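Long-range contact in kinetochore protein mis18 (Schizosaccharomyces pombe, PDB 5J6P), which belongs to the CENP-A recruiting complex, preserving kinetochore factors that safeguard the mitotic spindle and keeping histones deacetylated in the central core of centromeres: residues 37-49 with 59-73. Sequence-based numbering, arbitrary orientation.
Sequences AVENSVRVEDTFK and SELSCTRCNEVIGKV. With ZN (zinc ion), chain D.
Arg43 and Ser62 form a hydrogen-bonded antiparallel pair near the open, zinc-proximal end of a beta hairpin whose first strand, 42-50, is outermost in this chain's six-stranded sheet in the Yippee-like, zinc-binding domain of Mis18. The axes of strands 42-44 and 59-63 run at 153°, and Glu45 N to Glu60 O (2.9 Å) continues the pairing. Beyond Cys63 the second strand turns through a zinc knuckle, where Cys63 and Cys66 bind the zinc ion with Cys9 and Cys12, and comes back as strand 69-73, whose Ile70 and Gly71 form a classic bulge opposite Leu61. On one face Val42 CG1 packs on Leu61 CD2 (3.5 Å), while its CG2 meets Ile70 CD1; Tyr88 adds to this apolar layer. The other face is polar. With CG anti to the backbone N (chi1 -175°) and a bend at chi3, the Arg43 guanidinium reaches the knuckle loop, where NH2 donates to Asn67 OD1 (2.9 Å) in the plane of that carbonyl. NH1 makes a salt bridge to the syn lone pair of Glu45 OE2. A leucine here would probably leave that carboxylate without its cation and Asn67 OD1 without this donor. Just past strand 59-63, Thr64 OG1 donates in-plane to a lone pair of Asn40 O at 2.7 Å.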
ATOM      1  N   ALA A  37     -10.295  -6.647  -7.027  1.00 75.30           N
ATOM      2  CA  ALA A  37      -9.785  -6.163  -5.765  1.00 75.27           C
ATOM      3  C   ALA A  37      -9.327  -7.289  -4.910  1.00 68.19           C
ATOM      4  O   ALA A  37      -9.740  -8.408  -5.079  1.00 69.30           O
ATOM      5  CB  ALA A  37     -10.867  -5.379  -5.039  1.00 84.07           C
ATOM      6  N   VAL A  38      -8.526  -6.956  -3.923  1.00 74.62           N
ATOM      7  CA  VAL A  38      -8.019  -7.951  -2.985  1.00 74.94           C
ATOM      8  C   VAL A  38      -9.159  -8.726  -2.337  1.00 76.59           C
ATOM      9  O   VAL A  38     -10.157  -8.137  -1.917  1.00 75.57           O
ATOM     10  CB  VAL A  38      -7.198  -7.291  -1.868  1.00 69.99           C
ATOM     11  CG1 VAL A  38      -6.725  -8.356  -0.881  1.00 63.18           C
ATOM     12  CG2 VAL A  38      -6.039  -6.462  -2.449  1.00 68.74           C
ATOM     13  N   GLU A  39      -8.991 -10.038  -2.223  1.00 84.48           N
ATOM     14  CA  GLU A  39     -10.129 -10.892  -1.928  1.00100.90           C
ATOM     15  C   GLU A  39     -10.888 -10.472  -0.688  1.00105.87           C
ATOM     16  O   GLU A  39     -12.065 -10.071  -0.777  1.00110.44           O
ATOM     17  CB  GLU A  39      -9.744 -12.363  -1.847  1.00116.27           C
ATOM     18  CG  GLU A  39     -10.025 -13.103  -3.147  1.00125.76           C
ATOM     19  CD  GLU A  39      -9.494 -14.519  -3.123  1.00137.02           C
ATOM     20  OE1 GLU A  39      -9.655 -15.187  -2.072  1.00122.76           O
ATOM     21  OE2 GLU A  39      -8.911 -14.953  -4.150  1.00144.57           O
ATOM     22  N   ASN A  40     -10.244 -10.505   0.466  1.00 86.28           N
ATOM     23  CA  ASN A  40     -11.023 -10.174   1.634  1.00 87.67           C
ATOM     24  C   ASN A  40     -11.016  -8.683   2.016  1.00 84.87           C
ATOM     25  O   ASN A  40     -11.524  -8.328   3.080  1.00 71.29           O
ATOM     26  CB  ASN A  40     -10.699 -11.147   2.763  1.00 93.29           C
ATOM     27  CG  ASN A  40     -11.261 -12.541   2.484  1.00105.13           C
ATOM     28  OD1 ASN A  40     -10.534 -13.537   2.513  1.00102.19           O
ATOM     29  ND2 ASN A  40     -12.559 -12.610   2.166  1.00102.32           N
ATOM     30  N   SER A  41     -10.563  -7.796   1.119  1.00 73.04           N
ATOM     31  CA  SER A  41     -10.505  -6.380   1.450  1.00 73.71           C
ATOM     32  C   SER A  41     -11.846  -5.638   1.491  1.00 76.55           C
ATOM     33  O   SER A  41     -11.908  -4.513   1.981  1.00 66.45           O
ATOM     34  CB  SER A  41      -9.610  -5.644   0.483  1.00 71.26           C
ATOM     35  OG  SER A  41     -10.153  -5.693  -0.811  1.00 83.35           O
ATOM     36  N   VAL A  42     -12.920  -6.249   1.011  1.00 80.01           N
ATOM     37  CA  VAL A  42     -14.077  -5.469   0.591  1.00 74.33           C
ATOM     38  C   VAL A  42     -15.351  -6.286   0.717  1.00 71.20           C
ATOM     39  O   VAL A  42     -15.342  -7.477   0.391  1.00 64.74           O
ATOM     40  CB  VAL A  42     -13.773  -4.908  -0.841  1.00 70.43           C
ATOM     41  CG1 VAL A  42     -14.746  -5.356  -1.905  1.00 70.38           C
ATOM     42  CG2 VAL A  42     -13.637  -3.405  -0.797  1.00 72.37           C
ATOM     43  N   ARG A  43     -16.413  -5.639   1.204  1.00 70.48           N
ATOM     44  CA  ARG A  43     -17.734  -6.267   1.457  1.00 69.80           C
ATOM     45  C   ARG A  43     -18.798  -5.549   0.636  1.00 72.94           C
ATOM     46  O   ARG A  43     -18.828  -4.322   0.609  1.00 75.28           O
ATOM     47  CB  ARG A  43     -18.087  -6.111   2.939  1.00 69.01           C
ATOM     48  CG  ARG A  43     -19.368  -6.783   3.459  1.00 72.15           C
ATOM     49  CD  ARG A  43     -19.841  -6.246   4.829  1.00 71.86           C
ATOM     50  NE  ARG A  43     -18.683  -6.029   5.695  1.00 77.92           N
ATOM     51  CZ  ARG A  43     -18.362  -4.914   6.359  1.00 77.49           C
ATOM     52  NH1 ARG A  43     -19.139  -3.846   6.400  1.00 80.39           N
ATOM     53  NH2 ARG A  43     -17.238  -4.898   7.069  1.00 95.79           N
ATOM     54  N   VAL A  44     -19.674  -6.308  -0.027  1.00 83.11           N
ATOM     55  CA  VAL A  44     -20.808  -5.747  -0.773  1.00 79.90           C
ATOM     56  C   VAL A  44     -21.998  -5.773   0.171  1.00 76.37           C
ATOM     57  O   VAL A  44     -22.368  -6.837   0.624  1.00 80.18           O
ATOM     58  CB  VAL A  44     -21.148  -6.623  -1.994  1.00 84.67           C
ATOM     59  CG1 VAL A  44     -22.241  -5.980  -2.827  1.00 88.79           C
ATOM     60  CG2 VAL A  44     -19.924  -6.849  -2.871  1.00 90.20           C
ATOM     61  N   GLU A  45     -22.602  -4.632   0.475  1.00 72.46           N
ATOM     62  CA  GLU A  45     -23.770  -4.599   1.376  1.00 82.19           C
ATOM     63  C   GLU A  45     -25.041  -4.988   0.597  1.00 84.79           C
ATOM     64  O   GLU A  45     -25.220  -4.541  -0.519  1.00 82.36           O
ATOM     65  CB  GLU A  45     -23.959  -3.207   1.998  1.00 88.93           C
ATOM     66  CG  GLU A  45     -22.714  -2.532   2.579  1.00 88.02           C
ATOM     67  CD  GLU A  45     -22.048  -3.306   3.714  1.00 92.24           C
ATOM     68  OE1 GLU A  45     -22.683  -4.161   4.365  1.00 94.99           O
ATOM     69  OE2 GLU A  45     -20.865  -3.036   3.977  1.00 87.22           O
ATOM     70  N   ASP A  46     -25.944  -5.763   1.203  1.00 99.29           N
ATOM     71  CA  ASP A  46     -27.118  -6.357   0.462  1.00105.39           C
ATOM     72  C   ASP A  46     -28.343  -5.442   0.163  1.00 89.97           C
ATOM     73  O   ASP A  46     -29.229  -5.856  -0.550  1.00 95.90           O
ATOM     74  CB  ASP A  46     -27.570  -7.735   1.033  1.00108.36           C
ATOM     75  CG  ASP A  46     -27.278  -7.902   2.522  1.00111.53           C
ATOM     76  OD1 ASP A  46     -27.698  -7.012   3.315  1.00100.07           O
ATOM     77  OD2 ASP A  46     -26.626  -8.923   2.880  1.00 95.31           O
ATOM     78  N   THR A  47     -28.397  -4.236   0.715  1.00 78.48           N
ATOM     79  CA  THR A  47     -29.233  -3.171   0.173  1.00 83.27           C
ATOM     80  C   THR A  47     -28.796  -2.811  -1.267  1.00 92.81           C
ATOM     81  O   THR A  47     -27.596  -2.787  -1.572  1.00101.35           O
ATOM     82  CB  THR A  47     -29.091  -1.864   0.997  1.00 94.14           C
ATOM     83  OG1 THR A  47     -28.968  -2.175   2.391  1.00 96.90           O
ATOM     84  CG2 THR A  47     -30.261  -0.837   0.743  1.00 84.92           C
ATOM     85  N   PHE A  48     -29.785  -2.509  -2.120  1.00 94.83           N
ATOM     86  CA  PHE A  48     -29.618  -2.158  -3.545  1.00 79.58           C
ATOM     87  C   PHE A  48     -30.206  -0.771  -3.716  1.00 77.16           C
ATOM     88  O   PHE A  48     -31.331  -0.541  -3.304  1.00 83.40           O
ATOM     89  CB  PHE A  48     -30.449  -3.078  -4.428  1.00 74.72           C
ATOM     90  CG  PHE A  48     -29.943  -4.508  -4.567  1.00 74.33           C
ATOM     91  CD1 PHE A  48     -28.862  -4.808  -5.400  1.00 71.91           C
ATOM     92  CD2 PHE A  48     -30.632  -5.570  -3.973  1.00 74.43           C
ATOM     93  CE1 PHE A  48     -28.443  -6.118  -5.593  1.00 70.09           C
ATOM     94  CE2 PHE A  48     -30.215  -6.892  -4.156  1.00 83.78           C
ATOM     95  CZ  PHE A  48     -29.120  -7.170  -4.963  1.00 80.11           C
ATOM     96  N   LYS A  49     -29.483   0.158  -4.321  1.00 79.84           N
ATOM     97  CA  LYS A  49     -29.889   1.575  -4.277  1.00 85.79           C
ATOM     98  C   LYS A  49     -29.782   2.148  -5.677  1.00 83.40           C
ATOM     99  O   LYS A  49     -29.362   1.446  -6.579  1.00 78.60           O
ATOM    100  CB  LYS A  49     -29.039   2.391  -3.277  1.00 89.30           C
ATOM    101  CG  LYS A  49     -28.395   1.576  -2.155  1.00 99.00           C
ATOM    102  CD  LYS A  49     -28.101   2.384  -0.894  1.00104.06           C
ATOM    103  CE  LYS A  49     -27.390   3.703  -1.146  1.00105.24           C
ATOM    104  NZ  LYS A  49     -27.028   4.324   0.163  1.00113.73           N
ATOM    105  N   SER A  59     -24.970  -1.637  -5.176  1.00 82.74           N
ATOM    106  CA  SER A  59     -24.808  -1.977  -3.778  1.00 80.47           C
ATOM    107  C   SER A  59     -23.532  -1.291  -3.275  1.00 75.17           C
ATOM    108  O   SER A  59     -22.541  -1.211  -4.001  1.00 76.07           O
ATOM    109  CB  SER A  59     -24.720  -3.483  -3.638  1.00 80.92           C
ATOM    110  OG  SER A  59     -26.002  -4.047  -3.841  1.00 89.88           O
ATOM    111  N   GLU A  60     -23.570  -0.785  -2.047  1.00 76.61           N
ATOM    112  CA  GLU A  60     -22.410  -0.154  -1.422  1.00 70.21           C
ATOM    113  C   GLU A  60     -21.234  -1.110  -1.152  1.00 69.25           C
ATOM    114  O   GLU A  60     -21.468  -2.260  -0.808  1.00 66.37           O
ATOM    115  CB  GLU A  60     -22.843   0.469  -0.131  1.00 73.31           C
ATOM    116  CG  GLU A  60     -23.621   1.753  -0.343  1.00 78.40           C
ATOM    117  CD  GLU A  60     -23.956   2.441   0.963  1.00 80.23           C
ATOM    118  OE1 GLU A  60     -24.236   1.708   1.952  1.00 84.80           O
ATOM    119  OE2 GLU A  60     -23.932   3.697   0.986  1.00 79.48           O
ATOM    120  N   LEU A  61     -19.991  -0.623  -1.355  1.00 70.49           N
ATOM    121  CA  LEU A  61     -18.753  -1.341  -0.978  1.00 71.37           C
ATOM    122  C   LEU A  61     -18.130  -0.773   0.296  1.00 69.59           C
ATOM    123  O   LEU A  61     -17.855   0.447   0.364  1.00 63.04           O
ATOM    124  CB  LEU A  61     -17.684  -1.192  -2.036  1.00 84.33           C
ATOM    125  CG  LEU A  61     -17.609  -2.060  -3.265  1.00 89.13           C
ATOM    126  CD1 LEU A  61     -16.362  -1.661  -4.051  1.00 87.23           C
ATOM    127  CD2 LEU A  61     -17.575  -3.515  -2.842  1.00 87.00           C
ATOM    128  N   SER A  62     -17.846  -1.668   1.254  1.00 77.08           N
ATOM    129  CA  SER A  62     -17.231  -1.332   2.565  1.00 71.20           C
ATOM    130  C   SER A  62     -15.824  -1.952   2.759  1.00 67.22           C
ATOM    131  O   SER A  62     -15.609  -3.058   2.278  1.00 65.00           O
ATOM    132  CB  SER A  62     -18.145  -1.851   3.652  1.00 72.29           C
ATOM    133  OG  SER A  62     -19.411  -1.198   3.626  1.00 72.58           O
ATOM    134  N   CYS A  63     -14.939  -1.258   3.468  1.00 65.38           N
ATOM    135  CA  CYS A  63     -13.626  -1.793   3.805  1.00 67.21           C
ATOM    136  C   CYS A  63     -13.743  -2.756   4.982  1.00 66.54           C
ATOM    137  O   CYS A  63     -13.951  -2.339   6.122  1.00 71.81           O
ATOM    138  CB  CYS A  63     -12.654  -0.662   4.141  1.00 71.17           C
ATOM    139  SG  CYS A  63     -11.283  -1.149   5.215  1.00 57.23           S
ATOM    140  N   THR A  64     -13.613  -4.046   4.694  1.00 62.51           N
ATOM    141  CA  THR A  64     -13.769  -5.107   5.710  1.00 69.67           C
ATOM    142  C   THR A  64     -13.075  -4.851   7.032  1.00 73.11           C
ATOM    143  O   THR A  64     -13.518  -5.370   8.037  1.00 87.39           O
ATOM    144  CB  THR A  64     -13.173  -6.426   5.270  1.00 68.74           C
ATOM    145  OG1 THR A  64     -11.919  -6.143   4.653  1.00 73.54           O
ATOM    146  CG2 THR A  64     -14.104  -7.126   4.315  1.00 78.42           C
ATOM    147  N   ARG A  65     -11.989  -4.089   7.026  1.00 68.62           N
ATOM    148  CA  ARG A  65     -11.335  -3.682   8.257  1.00 64.73           C
ATOM    149  C   ARG A  65     -11.975  -2.480   8.979  1.00 67.37           C
ATOM    150  O   ARG A  65     -12.284  -2.599  10.150  1.00 85.24           O
ATOM    151  CB  ARG A  65      -9.854  -3.403   7.996  1.00 74.33           C
ATOM    152  CG  ARG A  65      -9.109  -3.002   9.252  1.00 79.97           C
ATOM    153  CD  ARG A  65      -7.636  -3.270   9.191  1.00 79.85           C
ATOM    154  NE  ARG A  65      -7.396  -4.694   9.386  1.00 85.65           N
ATOM    155  CZ  ARG A  65      -6.734  -5.479   8.536  1.00103.89           C
ATOM    156  NH1 ARG A  65      -6.176  -4.996   7.386  1.00 97.90           N
ATOM    157  NH2 ARG A  65      -6.611  -6.771   8.857  1.00 99.10           N
ATOM    158  N   CYS A  66     -12.109  -1.352   8.291  1.00 68.01           N
ATOM    159  CA  CYS A  66     -12.555  -0.117   8.927  1.00 67.14           C
ATOM    160  C   CYS A  66     -14.033   0.171   8.697  1.00 63.72           C
ATOM    161  O   CYS A  66     -14.530   1.231   9.077  1.00 67.23           O
ATOM    162  CB  CYS A  66     -11.712   1.065   8.444  1.00 64.60           C
ATOM    163  SG  CYS A  66     -12.307   1.834   6.920  1.00 57.57           S
ATOM    164  N   ASN A  67     -14.733  -0.771   8.076  1.00 68.58           N
ATOM    165  CA  ASN A  67     -16.193  -0.591   7.813  1.00 71.81           C
ATOM    166  C   ASN A  67     -16.627   0.673   7.050  1.00 66.90           C
ATOM    167  O   ASN A  67     -17.782   0.931   6.932  1.00 66.12           O
ATOM    168  CB  ASN A  67     -16.981  -0.655   9.114  1.00 64.83           C
ATOM    169  CG  ASN A  67     -16.777  -1.957   9.838  1.00 64.11           C
ATOM    170  OD1 ASN A  67     -16.844  -3.032   9.250  1.00 62.78           O
ATOM    171  ND2 ASN A  67     -16.509  -1.870  11.124  1.00 81.60           N
ATOM    172  N   GLU A  68     -15.704   1.439   6.511  1.00 67.59           N
ATOM    173  CA  GLU A  68     -16.041   2.632   5.822  1.00 61.62           C
ATOM    174  C   GLU A  68     -16.623   2.274   4.447  1.00 68.49           C
ATOM    175  O   GLU A  68     -16.227   1.299   3.805  1.00 65.92           O
ATOM    176  CB  GLU A  68     -14.782   3.484   5.664  1.00 69.99           C
ATOM    177  CG  GLU A  68     -15.059   4.951   5.408  1.00 77.17           C
ATOM    178  CD  GLU A  68     -15.382   5.730   6.670  1.00 78.05           C
ATOM    179  OE1 GLU A  68     -15.957   5.170   7.608  1.00 76.50           O
ATOM    180  OE2 GLU A  68     -15.060   6.926   6.721  1.00 97.70           O
ATOM    181  N   VAL A  69     -17.594   3.070   4.026  1.00 68.12           N
ATOM    182  CA  VAL A  69     -18.163   2.961   2.724  1.00 73.00           C
ATOM    183  C   VAL A  69     -17.206   3.726   1.826  1.00 76.88           C
ATOM    184  O   VAL A  69     -16.976   4.934   2.008  1.00 79.14           O
ATOM    185  CB  VAL A  69     -19.619   3.485   2.681  1.00 78.04           C
ATOM    186  CG1 VAL A  69     -20.151   3.531   1.259  1.00 78.21           C
ATOM    187  CG2 VAL A  69     -20.514   2.567   3.497  1.00 72.34           C
ATOM    188  N   ILE A  70     -16.635   2.981   0.883  1.00 77.48           N
ATOM    189  CA  ILE A  70     -15.554   3.451   0.017  1.00 76.65           C
ATOM    190  C   ILE A  70     -15.888   3.346  -1.457  1.00 75.51           C
ATOM    191  O   ILE A  70     -15.091   3.754  -2.291  1.00 88.41           O
ATOM    192  CB  ILE A  70     -14.218   2.658   0.253  1.00 74.27           C
ATOM    193  CG1 ILE A  70     -14.403   1.164   0.014  1.00 70.26           C
ATOM    194  CG2 ILE A  70     -13.665   2.902   1.652  1.00 73.20           C
ATOM    195  CD1 ILE A  70     -13.115   0.396   0.099  1.00 76.00           C
ATOM    196  N   GLY A  71     -17.037   2.790  -1.796  1.00 83.80           N
ATOM    197  CA  GLY A  71     -17.368   2.599  -3.203  1.00 85.53           C
ATOM    198  C   GLY A  71     -18.722   1.975  -3.433  1.00 73.99           C
ATOM    199  O   GLY A  71     -19.641   2.123  -2.608  1.00 78.15           O
ATOM    200  N   LYS A  72     -18.824   1.275  -4.557  1.00 72.82           N
ATOM    201  CA  LYS A  72     -20.052   0.595  -4.960  1.00 74.35           C
ATOM    202  C   LYS A  72     -19.860  -0.358  -6.100  1.00 73.25           C
ATOM    203  O   LYS A  72     -18.908  -0.244  -6.873  1.00 79.33           O
ATOM    204  CB  LYS A  72     -21.119   1.605  -5.363  1.00 71.47           C
ATOM    205  CG  LYS A  72     -20.569   2.904  -5.869  1.00 72.47           C
ATOM    206  CD  LYS A  72     -21.691   3.815  -6.280  1.00 81.72           C
ATOM    207  CE  LYS A  72     -22.325   4.542  -5.116  1.00 77.70           C
ATOM    208  NZ  LYS A  72     -21.626   5.827  -4.894  1.00 81.77           N
ATOM    209  N   VAL A  73     -20.778  -1.307  -6.197  1.00 75.70           N
ATOM    210  CA  VAL A  73     -20.856  -2.170  -7.365  1.00 80.69           C
ATOM    211  C   VAL A  73     -22.151  -1.874  -8.055  1.00 82.81           C
ATOM    212  O   VAL A  73     -23.219  -2.170  -7.502  1.00 88.54           O
ATOM    213  CB  VAL A  73     -20.884  -3.643  -6.977  1.00 80.11           C
ATOM    214  CG1 VAL A  73     -20.980  -4.507  -8.229  1.00 71.59           C
ATOM    215  CG2 VAL A  73     -19.637  -3.991  -6.177  1.00 85.41           C
TER
HETATM  216 ZN    ZN D 201     -10.680   0.895   5.850  1.00 20.00          ZN